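Local coordinates for protein cytolethal distending toxin subunit B (Escherichia coli, PDB 2F1N) that nicks DNA as the DNase I-like endonuclease subunit of the tripartite cytolethal distending toxin, very probably causing the DNA damage that induces G2/M arrest in intoxicated cells, at residues N153-A156 with P157-E161; A213-T216 with S217-L221. All coordinates share one frame; numbering follows the deposited sequence.

Both contacts are local, each made within one continuous run of chain, and they lie in series with about 19 Å between centres and about 8 Å between nearest atoms. Contact 1, the start of helix 156-168, is buried: an Asx turn, a proline in the first turn and two helical hydrogen bonds set its shape, with aliphatic packing beside them. Contact 2, in the loop ahead of strand 222-228, is partly buried and more polar, with a beta turn, a threonine hydroxyl and bridging waters near the surface. Residues of the 185-189 loop neighbour both, Phe186 bonding to Asn154 in one and to Leu221 in the other.

Contact 1: residues N153-A156 with P157-E161; sequences NNDA and PALVE
Leu159 lies over the carbonyl of Asp155, its CG 3.4 Å from Asp155 O, while its CD1 comes within 3.8 Å of Asp155 OD2. The two side chains cross obliquely, and of the two carboxylate oxygens OD2 is the one that meets the methyl. That carboxylate does not cap the helix although Asp155 holds the N-cap position; its OD1 accepts from Ile149 N instead. The backbone opens the helix: Leu159 N donates to Asp155 O at 2.9 Å, and Val160 N to Ala156 O at 3.2 Å. Before them comes an Asx turn. With CG of Asn154 between its backbone N and carbonyl carbon (chi1 76°), OD1 reaches Ala156 N at 3.1 Å, and this donor stands above the carbonyl plane. Arg188 NE also donates to OD1, while ND2 gives to the carbonyls of Ile149 and Phe186, fixing the buried amide at both ends. Pro157 CD, bonded to the nitrogen next to Ala156, is held close to Ala156 CB (3.5 Å). A water links Asn154 O to Ala158 N. Helix 156-168 follows the loop from strand 141-147 and meets the nuclear localization signal (188-203): Asn154 bonds Arg188, Ala156 and Pro157 touch Leu193 of helix 190-194, and Val160 touches Val201 of helix 199-203.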
ATOM      1  N   ASN A 153       5.179   7.753 -19.284  1.00 21.68           N
ATOM      2  CA  ASN A 153       6.265   6.786 -19.204  1.00 21.97           C
ATOM      3  C   ASN A 153       6.993   6.884 -17.828  1.00 20.06           C
ATOM      4  O   ASN A 153       8.182   7.241 -17.677  1.00 20.30           O
ATOM      5  CB  ASN A 153       7.135   6.920 -20.472  1.00 23.72           C
ATOM      6  CG  ASN A 153       6.355   6.489 -21.748  1.00 26.22           C
ATOM      7  OD1 ASN A 153       6.129   5.287 -21.965  1.00 31.61           O
ATOM      8  ND2 ASN A 153       5.902   7.466 -22.566  1.00 27.30           N
ATOM      9  N   ASN A 154       6.195   6.601 -16.806  1.00 16.73           N
ATOM     10  CA  ASN A 154       6.626   6.806 -15.424  1.00 14.38           C
ATOM     11  C   ASN A 154       7.371   5.626 -14.806  1.00 15.52           C
ATOM     12  O   ASN A 154       7.809   4.683 -15.513  1.00 14.26           O
ATOM     13  CB  ASN A 154       5.405   7.203 -14.584  1.00 13.70           C
ATOM     14  CG  ASN A 154       4.480   6.010 -14.258  1.00 11.35           C
ATOM     15  OD1 ASN A 154       4.712   4.854 -14.690  1.00 13.41           O
ATOM     16  ND2 ASN A 154       3.422   6.284 -13.495  1.00 12.71           N
ATOM     17  N   ASP A 155       7.544   5.708 -13.491  1.00 13.89           N
ATOM     18  CA  ASP A 155       8.356   4.740 -12.754  1.00 12.17           C
ATOM     19  C   ASP A 155       7.640   3.483 -12.244  1.00 11.08           C
ATOM     20  O   ASP A 155       8.246   2.638 -11.538  1.00 11.49           O
ATOM     21  CB  ASP A 155       9.077   5.469 -11.620  1.00 12.07           C
ATOM     22  CG  ASP A 155       8.130   6.189 -10.648  1.00 13.62           C
ATOM     23  OD1 ASP A 155       6.992   6.625 -11.043  1.00 12.59           O
ATOM     24  OD2 ASP A 155       8.485   6.396  -9.461  1.00 15.46           O
ATOM     25  N   ALA A 156       6.369   3.314 -12.627  1.00 10.63           N
ATOM     26  CA  ALA A 156       5.638   2.134 -12.120  1.00 11.87           C
ATOM     27  C   ALA A 156       6.335   0.800 -12.401  1.00 11.24           C
ATOM     28  O   ALA A 156       6.474  -0.014 -11.462  1.00 11.49           O
ATOM     29  CB  ALA A 156       4.164   2.117 -12.587  1.00 10.62           C
ATOM     30  N   PRO A 157       6.764   0.501 -13.638  1.00 11.91           N
ATOM     31  CA  PRO A 157       7.425  -0.804 -13.867  1.00 11.06           C
ATOM     32  C   PRO A 157       8.689  -0.982 -13.001  1.00 12.09           C
ATOM     33  O   PRO A 157       8.925  -2.064 -12.456  1.00 12.20           O
ATOM     34  CB  PRO A 157       7.797  -0.767 -15.342  1.00 11.27           C
ATOM     35  CG  PRO A 157       6.773   0.172 -15.998  1.00 12.05           C
ATOM     36  CD  PRO A 157       6.616   1.254 -14.905  1.00 12.52           C
ATOM     37  N   ALA A 158       9.483   0.070 -12.891  1.00 11.88           N
ATOM     38  CA  ALA A 158      10.709   0.032 -12.075  1.00 11.73           C
ATOM     39  C   ALA A 158      10.433  -0.157 -10.584  1.00 11.81           C
ATOM     40  O   ALA A 158      11.236  -0.819  -9.886  1.00 11.44           O
ATOM     41  CB  ALA A 158      11.503   1.352 -12.296  1.00 14.31           C
ATOM     42  N   LEU A 159       9.341   0.438 -10.072  1.00 11.86           N
ATOM     43  CA  LEU A 159       8.929   0.155  -8.688  1.00 11.43           C
ATOM     44  C   LEU A 159       8.633  -1.336  -8.464  1.00 11.20           C
ATOM     45  O   LEU A 159       9.051  -1.913  -7.454  1.00 11.54           O
ATOM     46  CB  LEU A 159       7.694   0.968  -8.294  1.00 11.70           C
ATOM     47  CG  LEU A 159       8.023   2.462  -8.159  1.00 11.72           C
ATOM     48  CD1 LEU A 159       6.689   3.321  -8.116  1.00 13.71           C
ATOM     49  CD2 LEU A 159       8.894   2.735  -6.930  1.00 11.49           C
ATOM     50  N   VAL A 160       7.889  -1.928  -9.385  1.00 10.54           N
ATOM     51  CA  VAL A 160       7.529  -3.348  -9.248  1.00 11.03           C
ATOM     52  C   VAL A 160       8.820  -4.156  -9.330  1.00 11.99           C
ATOM     53  O   VAL A 160       9.009  -5.110  -8.545  1.00 12.69           O
ATOM     54  CB  VAL A 160       6.560  -3.824 -10.333  1.00 10.66           C
ATOM     55  CG1 VAL A 160       6.290  -5.351 -10.207  1.00  8.28           C
ATOM     56  CG2 VAL A 160       5.215  -3.079 -10.229  1.00 13.23           C
ATOM     57  N   GLU A 161       9.677  -3.802 -10.282  1.00 11.94           N
ATOM     58  CA  GLU A 161      10.943  -4.506 -10.462  1.00 12.24           C
ATOM     59  C   GLU A 161      11.865  -4.399  -9.222  1.00 12.87           C
ATOM     60  O   GLU A 161      12.553  -5.390  -8.841  1.00 12.89           O
ATOM     61  CB  GLU A 161      11.639  -4.084 -11.755  1.00 10.70           C
ATOM     62  CG  GLU A 161      10.810  -4.483 -12.978  1.00 12.55           C
ATOM     63  CD  GLU A 161      11.124  -3.724 -14.251  1.00 20.11           C
ATOM     64  OE1 GLU A 161      11.926  -2.766 -14.228  1.00 20.17           O
ATOM     65  OE2 GLU A 161      10.513  -4.091 -15.295  1.00 23.11           O
TER
HETATM   66  O   HOH W   1       9.708   2.314 -14.997  1.00 19.12           O

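Contact 2: residues A213-T216 with S217-L221; sequences ATQT and SQRTL
Arg219 O receives Thr214 N at 2.8 Å, a nearly straight bond (164°) whose donor is tilted 24° from the carbonyl plane, and Gln215 N adds a weak second bond to the same oxygen. Further round, the hydroxyl of Thr214 accepts from Leu221 N at 3.0 Å. The chi1 of Thr214, 66°, sets OG1 between the backbone N and the carbonyl carbon and leaves CG2 to meet Thr220 CG2, the two side chains crossing at about a right angle. Between the two arms of the loop the chain reverses in a type I beta turn from Gln215 to Gln218, closed by a weak bond from Gln218 N to Gln215 O.

Over the turn, the Gln215 side chain bends at chi2 and lays its amide against Leu221, CD to CD1 3.6 Å, while NE2 approaches Ser217 CB. The other methyl of Leu221, CD2, sits 3.6 Å above the centre of the Arg219 guanidinium, covering one face. Near the other end, Ala213 CB rests on the Gln218 backbone, and a water joins Ala213 N to Gln218 NE2, 2.8 Å from each. A second water is shared by the hydroxyls of Thr216 and Ser217.

What positions this shell lies beyond it: Thr214 OG1 also bonds Asp222 OD2, Thr220 OG1 bonds Ala212 O, and Glu189 OE2 accepts from Thr220 N. The loop links the edge strand 205-208 to strand 222-228 of the six-stranded sheet, with backbone hydrogen bonds between Thr214 and Phe255 and between Leu221 and Phe186 tying it to the loops alongside.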
ATOM      1  N   ALA A 213     -13.229   2.297 -12.996  1.00 17.00           N
ATOM      2  CA  ALA A 213     -12.300   3.367 -12.796  1.00 16.98           C
ATOM      3  C   ALA A 213     -12.076   3.585 -11.305  1.00 16.73           C
ATOM      4  O   ALA A 213     -12.988   3.292 -10.480  1.00 17.44           O
ATOM      5  CB  ALA A 213     -12.839   4.620 -13.400  1.00 18.52           C
ATOM      6  N   THR A 214     -10.879   4.067 -10.969  1.00 14.98           N
ATOM      7  CA  THR A 214     -10.523   4.260  -9.554  1.00 14.43           C
ATOM      8  C   THR A 214     -10.344   5.730  -9.248  1.00 15.58           C
ATOM      9  O   THR A 214     -10.016   6.107  -8.112  1.00 16.49           O
ATOM     10  CB  THR A 214      -9.221   3.505  -9.137  1.00 14.47           C
ATOM     11  OG1 THR A 214      -8.104   4.066  -9.829  1.00 13.45           O
ATOM     12  CG2 THR A 214      -9.259   2.068  -9.524  1.00 14.60           C
ATOM     13  N   GLN A 215     -10.574   6.555 -10.253  1.00 16.11           N
ATOM     14  CA  GLN A 215     -10.582   7.980 -10.049  1.00 18.19           C
ATOM     15  C   GLN A 215     -11.640   8.641 -10.918  1.00 18.30           C
ATOM     16  O   GLN A 215     -12.328   7.978 -11.695  1.00 17.90           O
ATOM     17  CB  GLN A 215      -9.186   8.644 -10.143  1.00 18.09           C
ATOM     18  CG  GLN A 215      -8.341   8.333 -11.363  1.00 21.90           C
ATOM     19  CD  GLN A 215      -7.487   9.568 -11.766  1.00 29.39           C
ATOM     20  OE1 GLN A 215      -6.788  10.183 -10.931  1.00 36.91           O
ATOM     21  NE2 GLN A 215      -7.554   9.929 -13.008  1.00 22.40           N
ATOM     22  N   THR A 216     -11.816   9.934 -10.728  1.00 20.07           N
ATOM     23  CA  THR A 216     -13.002  10.587 -11.302  1.00 22.17           C
ATOM     24  C   THR A 216     -12.847  10.856 -12.798  1.00 23.28           C
ATOM     25  O   THR A 216     -13.749  11.453 -13.428  1.00 24.67           O
ATOM     26  CB  THR A 216     -13.259  11.923 -10.584  1.00 22.10           C
ATOM     27  OG1 THR A 216     -12.033  12.634 -10.506  1.00 21.60           O
ATOM     28  CG2 THR A 216     -13.644  11.694  -9.115  1.00 22.91           C
ATOM     29  N   SER A 217     -11.701  10.492 -13.363  1.00 23.21           N
ATOM     30  CA  SER A 217     -11.424  10.786 -14.771  1.00 24.84           C
ATOM     31  C   SER A 217     -11.546   9.497 -15.599  1.00 23.68           C
ATOM     32  O   SER A 217     -11.065   9.420 -16.733  1.00 23.90           O
ATOM     33  CB  SER A 217     -10.044  11.421 -14.906  1.00 26.42           C
ATOM     34  OG  SER A 217     -10.108  12.814 -14.589  1.00 32.72           O
ATOM     35  N   GLN A 218     -12.186   8.503 -14.996  1.00 22.62           N
ATOM     36  CA  GLN A 218     -12.445   7.183 -15.593  1.00 24.16           C
ATOM     37  C   GLN A 218     -11.219   6.288 -15.818  1.00 23.43           C
ATOM     38  O   GLN A 218     -11.297   5.278 -16.555  1.00 23.93           O
ATOM     39  CB  GLN A 218     -13.285   7.314 -16.880  1.00 24.64           C
ATOM     40  CG  GLN A 218     -14.781   7.590 -16.593  1.00 29.57           C
ATOM     41  CD  GLN A 218     -15.318   6.886 -15.340  1.00 35.95           C
ATOM     42  OE1 GLN A 218     -15.471   7.527 -14.273  1.00 39.49           O
ATOM     43  NE2 GLN A 218     -15.608   5.581 -15.456  1.00 35.29           N
ATOM     44  N   ARG A 219     -10.095   6.628 -15.186  1.00 21.08           N
ATOM     45  CA  ARG A 219      -8.903   5.787 -15.359  1.00 19.93           C
ATOM     46  C   ARG A 219      -8.820   4.801 -14.197  1.00 18.61           C
ATOM     47  O   ARG A 219      -9.330   5.089 -13.105  1.00 18.40           O
ATOM     48  CB  ARG A 219      -7.639   6.652 -15.456  1.00 20.68           C
ATOM     49  CG  ARG A 219      -7.645   7.518 -16.773  1.00 24.40           C
ATOM     50  CD  ARG A 219      -6.357   7.409 -17.592  1.00 33.65           C
ATOM     51  NE  ARG A 219      -5.302   8.154 -16.900  1.00 38.75           N
ATOM     52  CZ  ARG A 219      -4.007   7.838 -16.854  1.00 40.90           C
ATOM     53  NH1 ARG A 219      -3.513   6.765 -17.496  1.00 37.50           N
ATOM     54  NH2 ARG A 219      -3.196   8.626 -16.155  1.00 40.18           N
ATOM     55  N   THR A 220      -8.178   3.668 -14.451  1.00 17.50           N
ATOM     56  CA  THR A 220      -7.967   2.657 -13.412  1.00 16.41           C
ATOM     57  C   THR A 220      -6.477   2.755 -13.052  1.00 15.80           C
ATOM     58  O   THR A 220      -5.635   2.217 -13.758  1.00 14.92           O
ATOM     59  CB  THR A 220      -8.300   1.279 -13.994  1.00 16.24           C
ATOM     60  OG1 THR A 220      -9.718   1.235 -14.298  1.00 18.10           O
ATOM     61  CG2 THR A 220      -8.086   0.156 -12.961  1.00 15.29           C
ATOM     62  N   LEU A 221      -6.173   3.505 -11.997  1.00 15.67           N
ATOM     63  CA  LEU A 221      -4.790   3.808 -11.630  1.00 14.35           C
ATOM     64  C   LEU A 221      -4.352   3.159 -10.321  1.00 14.56           C
ATOM     65  O   LEU A 221      -3.151   3.139 -10.007  1.00 14.88           O
ATOM     66  CB  LEU A 221      -4.624   5.311 -11.481  1.00 15.17           C
ATOM     67  CG  LEU A 221      -4.916   6.115 -12.749  1.00 11.72           C
ATOM     68  CD1 LEU A 221      -4.605   7.620 -12.502  1.00 14.70           C
ATOM     69  CD2 LEU A 221      -4.206   5.582 -13.980  1.00 10.50           C
TER
HETATM   70  O   HOH W   2     -15.725   3.091 -14.082  1.00 23.88           O
HETATM   71  O   HOH W   3      -9.846  12.396 -11.652  1.00 33.28           O